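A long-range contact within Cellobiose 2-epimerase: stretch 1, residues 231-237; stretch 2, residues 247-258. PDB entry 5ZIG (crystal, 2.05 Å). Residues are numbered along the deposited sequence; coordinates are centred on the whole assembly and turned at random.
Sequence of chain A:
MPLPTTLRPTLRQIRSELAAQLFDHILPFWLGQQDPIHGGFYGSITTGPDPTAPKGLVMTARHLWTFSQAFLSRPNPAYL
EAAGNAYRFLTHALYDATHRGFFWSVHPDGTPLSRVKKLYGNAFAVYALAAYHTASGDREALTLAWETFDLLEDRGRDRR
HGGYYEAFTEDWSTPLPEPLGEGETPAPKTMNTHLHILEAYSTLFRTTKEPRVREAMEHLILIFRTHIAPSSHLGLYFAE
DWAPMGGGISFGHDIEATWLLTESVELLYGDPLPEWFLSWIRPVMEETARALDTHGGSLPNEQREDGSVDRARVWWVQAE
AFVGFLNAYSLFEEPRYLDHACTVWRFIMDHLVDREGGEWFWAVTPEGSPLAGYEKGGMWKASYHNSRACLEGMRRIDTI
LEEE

Stretch 1, residues 231-237: SSHLGLY
Stretch 2 (247-258) GGISFGHDIEAT

One helix carboxylate, that of D254, organises this contact by holding two consecutive residues of an irregular segment at once: H233 ND1 donates to D254 OD2 at 2.8 Å (N-H...O angle 152°), and the backbone L234 N donates to D254 OD1 at 3.1 Å, nearly straight at 169°. D254 reaches across with chi1 -79° (m) and chi2 8°, although its CA-to-CB bond points sideways. Stretch 1 has no regular helix or strand through L236; H233 (phi/psi -131/149), L234 (-84/119) and G235 (-58/152) are extended, and the chain then bends at L236 (-90/-53). Stretch 2 runs from a glycine pair, G247 (-168/-159) and G248 (101/165), through extended I249 (-131/129) and S250 (-102/105) into a helix that starts at F251 and runs on past T258. The register is set by L234 CA to D254 CA, 5.9 Å, and L236 CA to G247 CA, 6.5 Å; as stretch 1 advances, its nearest partners therefore fall earlier in stretch 2. No direct backbone-to-backbone hydrogen bond joins the two; waters fill that role. S250 N donates to water 1 at 2.9 Å, and this water lies 2.7 Å from both L234 O and D254 OD1, as a potential donor to each. Water 2 lies between L234 O (2.5 Å) and G248 O (2.9 Å). L236 N donates to water 3 at 3.0 Å, and water 3 donates to G248 O at 2.8 Å. The H233 ring (chi1 -57°, m; chi2 -85°) meets the carboxylate at its edge, while I249 CG1 covers one face; I249 (chi1 -63°, m; chi2 150°, t) also brings CG2 to 3.7 Å from H233 ND1. The CA-to-CB bond of L234 (chi1 -86°, m; chi2 59°, p) points toward stretch 2, and L234 CD2 packs 3.3 Å from A257 CB, an apolar contact, and 3.8 Å from H253 O. L236 (chi1 -66°, m; chi2 180°, t) lies against the G247-G248 backbone, with CD1 3.1 Å from G247 O and CG 3.5 Å from G248 O, and CD2 reaching 4.2 Å from S250 CB. G248 suits this spot: its backbone angles would jam a CB against the preceding carbonyl, and that CB would also sit 3.3 Å from L236 CD1. At the helix start, S250 (chi1 -179°, t) is the N-cap, its OG accepting a weak bond from H253 N at 3.4 Å; S250 OG also hydrogen-bonds H253 ND1 at 2.9 Å. The first helical turn closes through D254 N to S250 O, 2.9 Å. Altogether 469 Å² is buried, both sides summed.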

ATOM      1  N   SER A 231      12.959  15.342  -8.143  1.00 49.49           N
ATOM      2  CA  SER A 231      12.165  16.475  -8.589  1.00 48.28           C
ATOM      3  C   SER A 231      10.733  16.324  -8.035  1.00 42.28           C
ATOM      4  O   SER A 231      10.596  16.152  -6.821  1.00 43.65           O
ATOM      5  CB  SER A 231      12.248  16.598 -10.107  1.00 55.93           C
ATOM      6  OG  SER A 231      11.329  15.711 -10.723  1.00 66.53           O
ATOM      7  N   SER A 232       9.691  16.348  -8.869  1.00 39.11           N
ATOM      8  CA  SER A 232       8.311  16.328  -8.390  1.00 38.56           C
ATOM      9  C   SER A 232       7.538  15.078  -8.793  1.00 40.05           C
ATOM     10  O   SER A 232       6.342  14.978  -8.478  1.00 35.65           O
ATOM     11  CB  SER A 232       7.556  17.571  -8.878  1.00 41.09           C
ATOM     12  OG  SER A 232       7.163  17.450 -10.233  1.00 46.98           O
ATOM     13  N   HIS A 233       8.177  14.126  -9.462  1.00 42.34           N
ATOM     14  CA  HIS A 233       7.589  12.821  -9.717  1.00 40.14           C
ATOM     15  C   HIS A 233       8.582  11.735  -9.332  1.00 36.78           C
ATOM     16  O   HIS A 233       9.801  11.918  -9.403  1.00 39.54           O
ATOM     17  CB  HIS A 233       7.178  12.671 -11.180  1.00 36.60           C
ATOM     18  CG  HIS A 233       6.223  13.729 -11.642  1.00 39.58           C
ATOM     19  ND1 HIS A 233       4.860  13.627 -11.467  1.00 36.00           N
ATOM     20  CD2 HIS A 233       6.437  14.915 -12.263  1.00 32.85           C
ATOM     21  CE1 HIS A 233       4.272  14.701 -11.966  1.00 35.42           C
ATOM     22  NE2 HIS A 233       5.207  15.498 -12.454  1.00 41.62           N
ATOM     23  N   LEU A 234       8.040  10.602  -8.908  1.00 28.99           N
ATOM     24  CA  LEU A 234       8.854   9.463  -8.537  1.00 30.35           C
ATOM     25  C   LEU A 234       9.190   8.683  -9.792  1.00 35.53           C
ATOM     26  O   LEU A 234       8.280   8.194 -10.474  1.00 29.02           O
ATOM     27  CB  LEU A 234       8.113   8.566  -7.561  1.00 27.58           C
ATOM     28  CG  LEU A 234       8.174   8.855  -6.080  1.00 25.45           C
ATOM     29  CD1 LEU A 234       7.628  10.256  -5.808  1.00 24.37           C
ATOM     30  CD2 LEU A 234       7.351   7.782  -5.406  1.00 23.78           C
ATOM     31  N   GLY A 235      10.485   8.566 -10.091  1.00 31.19           N
ATOM     32  CA  GLY A 235      10.905   7.706 -11.182  1.00 34.20           C
ATOM     33  C   GLY A 235      10.434   6.279 -10.972  1.00 35.38           C
ATOM     34  O   GLY A 235      10.250   5.818  -9.845  1.00 36.51           O
ATOM     35  N   LEU A 236      10.238   5.566 -12.074  1.00 33.37           N
ATOM     36  CA  LEU A 236       9.706   4.214 -11.942  1.00 32.85           C
ATOM     37  C   LEU A 236      10.800   3.157 -11.797  1.00 32.60           C
ATOM     38  O   LEU A 236      10.779   2.371 -10.844  1.00 30.90           O
ATOM     39  CB  LEU A 236       8.807   3.892 -13.142  1.00 29.33           C
ATOM     40  CG  LEU A 236       7.528   4.728 -13.241  1.00 24.57           C
ATOM     41  CD1 LEU A 236       6.714   4.340 -14.459  1.00 22.66           C
ATOM     42  CD2 LEU A 236       6.692   4.584 -11.981  1.00 28.77           C
ATOM     43  N   TYR A 237      11.761   3.141 -12.718  1.00 35.95           N
ATOM     44  CA  TYR A 237      12.619   1.990 -12.952  1.00 38.56           C
ATOM     45  C   TYR A 237      14.075   2.431 -13.040  1.00 37.61           C
ATOM     46  O   TYR A 237      14.384   3.444 -13.676  1.00 33.93           O
ATOM     47  CB  TYR A 237      12.214   1.273 -14.249  1.00 37.99           C
ATOM     48  CG  TYR A 237      10.758   0.839 -14.334  1.00 35.44           C
ATOM     49  CD1 TYR A 237      10.219  -0.051 -13.403  1.00 28.39           C
ATOM     50  CD2 TYR A 237       9.935   1.284 -15.371  1.00 37.19           C
ATOM     51  CE1 TYR A 237       8.897  -0.465 -13.481  1.00 27.32           C
ATOM     52  CE2 TYR A 237       8.605   0.870 -15.465  1.00 25.78           C
ATOM     53  CZ  TYR A 237       8.099  -0.006 -14.517  1.00 31.42           C
ATOM     54  OH  TYR A 237       6.788  -0.422 -14.608  1.00 40.40           O
ATOM     55  N   GLY A 247      10.523   5.093 -18.536  1.00 43.25           N
ATOM     56  CA  GLY A 247       9.961   6.352 -18.099  1.00 35.98           C
ATOM     57  C   GLY A 247       8.570   6.178 -17.538  1.00 37.91           C
ATOM     58  O   GLY A 247       8.179   5.087 -17.125  1.00 47.69           O
ATOM     59  N   GLY A 248       7.831   7.276 -17.522  1.00 36.64           N
ATOM     60  CA  GLY A 248       6.436   7.256 -17.135  1.00 40.41           C
ATOM     61  C   GLY A 248       6.217   7.732 -15.711  1.00 33.38           C
ATOM     62  O   GLY A 248       7.136   7.824 -14.892  1.00 41.28           O
ATOM     63  N   ILE A 249       4.953   8.019 -15.423  1.00 27.28           N
ATOM     64  CA  ILE A 249       4.518   8.572 -14.145  1.00 28.35           C
ATOM     65  C   ILE A 249       3.339   7.750 -13.645  1.00 28.01           C
ATOM     66  O   ILE A 249       2.377   7.528 -14.390  1.00 29.74           O
ATOM     67  CB  ILE A 249       4.113  10.053 -14.277  1.00 33.88           C
ATOM     68  CG1 ILE A 249       5.308  10.900 -14.703  1.00 27.96           C
ATOM     69  CG2 ILE A 249       3.511  10.568 -12.983  1.00 31.32           C
ATOM     70  CD1 ILE A 249       4.924  12.092 -15.512  1.00 33.72           C
ATOM     71  N   SER A 250       3.424   7.286 -12.392  1.00 25.18           N
ATOM     72  CA  SER A 250       2.308   6.662 -11.685  1.00 22.42           C
ATOM     73  C   SER A 250       1.716   7.687 -10.717  1.00 29.56           C
ATOM     74  O   SER A 250       2.293   7.963  -9.663  1.00 29.19           O
ATOM     75  CB  SER A 250       2.757   5.412 -10.951  1.00 29.72           C
ATOM     76  OG  SER A 250       1.675   4.785 -10.280  1.00 31.99           O
ATOM     77  N   PHE A 251       0.550   8.242 -11.074  1.00 22.80           N
ATOM     78  CA  PHE A 251      -0.054   9.282 -10.239  1.00 28.17           C
ATOM     79  C   PHE A 251      -0.358   8.756  -8.845  1.00 25.50           C
ATOM     80  O   PHE A 251      -0.118   9.449  -7.848  1.00 26.90           O
ATOM     81  CB  PHE A 251      -1.325   9.833 -10.906  1.00 31.80           C
ATOM     82  CG  PHE A 251      -1.071  10.456 -12.241  1.00 35.08           C
ATOM     83  CD1 PHE A 251      -0.748  11.800 -12.349  1.00 34.12           C
ATOM     84  CD2 PHE A 251      -1.098   9.683 -13.391  1.00 40.68           C
ATOM     85  CE1 PHE A 251      -0.477  12.361 -13.581  1.00 43.66           C
ATOM     86  CE2 PHE A 251      -0.833  10.239 -14.627  1.00 40.39           C
ATOM     87  CZ  PHE A 251      -0.519  11.579 -14.724  1.00 42.02           C
ATOM     88  N   GLY A 252      -0.861   7.518  -8.756  1.00 28.99           N
ATOM     89  CA  GLY A 252      -1.116   6.919  -7.455  1.00 31.75           C
ATOM     90  C   GLY A 252       0.145   6.733  -6.620  1.00 29.43           C
ATOM     91  O   GLY A 252       0.125   6.925  -5.402  1.00 26.84           O
ATOM     92  N   HIS A 253       1.250   6.336  -7.252  1.00 25.54           N
ATOM     93  CA  HIS A 253       2.480   6.144  -6.484  1.00 20.70           C
ATOM     94  C   HIS A 253       3.047   7.482  -6.030  1.00 22.02           C
ATOM     95  O   HIS A 253       3.580   7.588  -4.918  1.00 28.63           O
ATOM     96  CB  HIS A 253       3.518   5.358  -7.289  1.00 31.48           C
ATOM     97  CG  HIS A 253       3.327   3.874  -7.210  1.00 31.70           C
ATOM     98  ND1 HIS A 253       3.004   3.104  -8.311  1.00 31.35           N
ATOM     99  CD2 HIS A 253       3.370   3.024  -6.157  1.00 28.69           C
ATOM    100  CE1 HIS A 253       2.870   1.843  -7.941  1.00 27.92           C
ATOM    101  NE2 HIS A 253       3.081   1.767  -6.637  1.00 33.02           N
ATOM    102  N   ASP A 254       2.924   8.519  -6.864  1.00 26.05           N
ATOM    103  CA  ASP A 254       3.338   9.856  -6.449  1.00 30.64           C
ATOM    104  C   ASP A 254       2.607  10.257  -5.176  1.00 28.73           C
ATOM    105  O   ASP A 254       3.238  10.544  -4.152  1.00 29.63           O
ATOM    106  CB  ASP A 254       3.070  10.875  -7.555  1.00 30.66           C
ATOM    107  CG  ASP A 254       4.115  10.858  -8.652  1.00 32.51           C
ATOM    108  OD1 ASP A 254       4.997   9.970  -8.667  1.00 36.59           O
ATOM    109  OD2 ASP A 254       4.040  11.731  -9.529  1.00 40.21           O
ATOM    110  N   ILE A 255       1.269  10.244  -5.214  1.00 25.14           N
ATOM    111  CA  ILE A 255       0.496  10.693  -4.063  1.00 25.12           C
ATOM    112  C   ILE A 255       0.741   9.753  -2.884  1.00 28.47           C
ATOM    113  O   ILE A 255       1.002  10.213  -1.767  1.00 28.05           O
ATOM    114  CB  ILE A 255      -1.013  10.870  -4.413  1.00 20.81           C
ATOM    115  CG1 ILE A 255      -1.821  11.522  -3.278  1.00 23.94           C
ATOM    116  CG2 ILE A 255      -1.750   9.591  -4.722  1.00 20.82           C
ATOM    117  CD1 ILE A 255      -1.350  12.856  -2.866  1.00 25.68           C
ATOM    118  N   GLU A 256       0.754   8.432  -3.132  1.00 31.37           N
ATOM    119  CA  GLU A 256       1.012   7.497  -2.035  1.00 31.04           C
ATOM    120  C   GLU A 256       2.337   7.809  -1.336  1.00 28.01           C
ATOM    121  O   GLU A 256       2.420   7.806  -0.097  1.00 20.26           O
ATOM    122  CB  GLU A 256       1.000   6.059  -2.548  1.00 20.43           C
ATOM    123  CG  GLU A 256       0.708   5.009  -1.484  1.00 20.33           C
ATOM    124  CD  GLU A 256       0.841   3.582  -2.011  1.00 20.34           C
ATOM    125  OE1 GLU A 256       1.190   3.406  -3.187  1.00 28.56           O
ATOM    126  OE2 GLU A 256       0.588   2.640  -1.234  1.00 23.53           O
ATOM    127  N   ALA A 257       3.378   8.130  -2.105  1.00 25.80           N
ATOM    128  CA  ALA A 257       4.686   8.296  -1.471  1.00 30.01           C
ATOM    129  C   ALA A 257       4.702   9.497  -0.533  1.00 31.15           C
ATOM    130  O   ALA A 257       5.332   9.441   0.526  1.00 20.26           O
ATOM    131  CB  ALA A 257       5.783   8.415  -2.515  1.00 30.92           C
ATOM    132  N   THR A 258       3.980  10.574  -0.879  1.00 28.94           N
ATOM    133  CA  THR A 258       4.037  11.770  -0.043  1.00 33.58           C
ATOM    134  C   THR A 258       3.626  11.460   1.389  1.00 27.37           C
ATOM    135  O   THR A 258       4.294  11.892   2.334  1.00 24.62           O
ATOM    136  CB  THR A 258       3.162  12.885  -0.613  1.00 26.79           C
ATOM    137  OG1 THR A 258       1.800  12.468  -0.579  1.00 25.31           O
ATOM    138  CG2 THR A 258       3.574  13.214  -2.045  1.00 21.78           C
TER
HETATM  139  O   HOH W   1       5.548   8.239 -10.655  1.00 30.60           O
HETATM  140  O   HOH W   2       8.032   9.413 -12.684  1.00 38.82           O
HETATM  141  O   HOH W   3       9.837   7.027 -14.702  1.00 31.83           O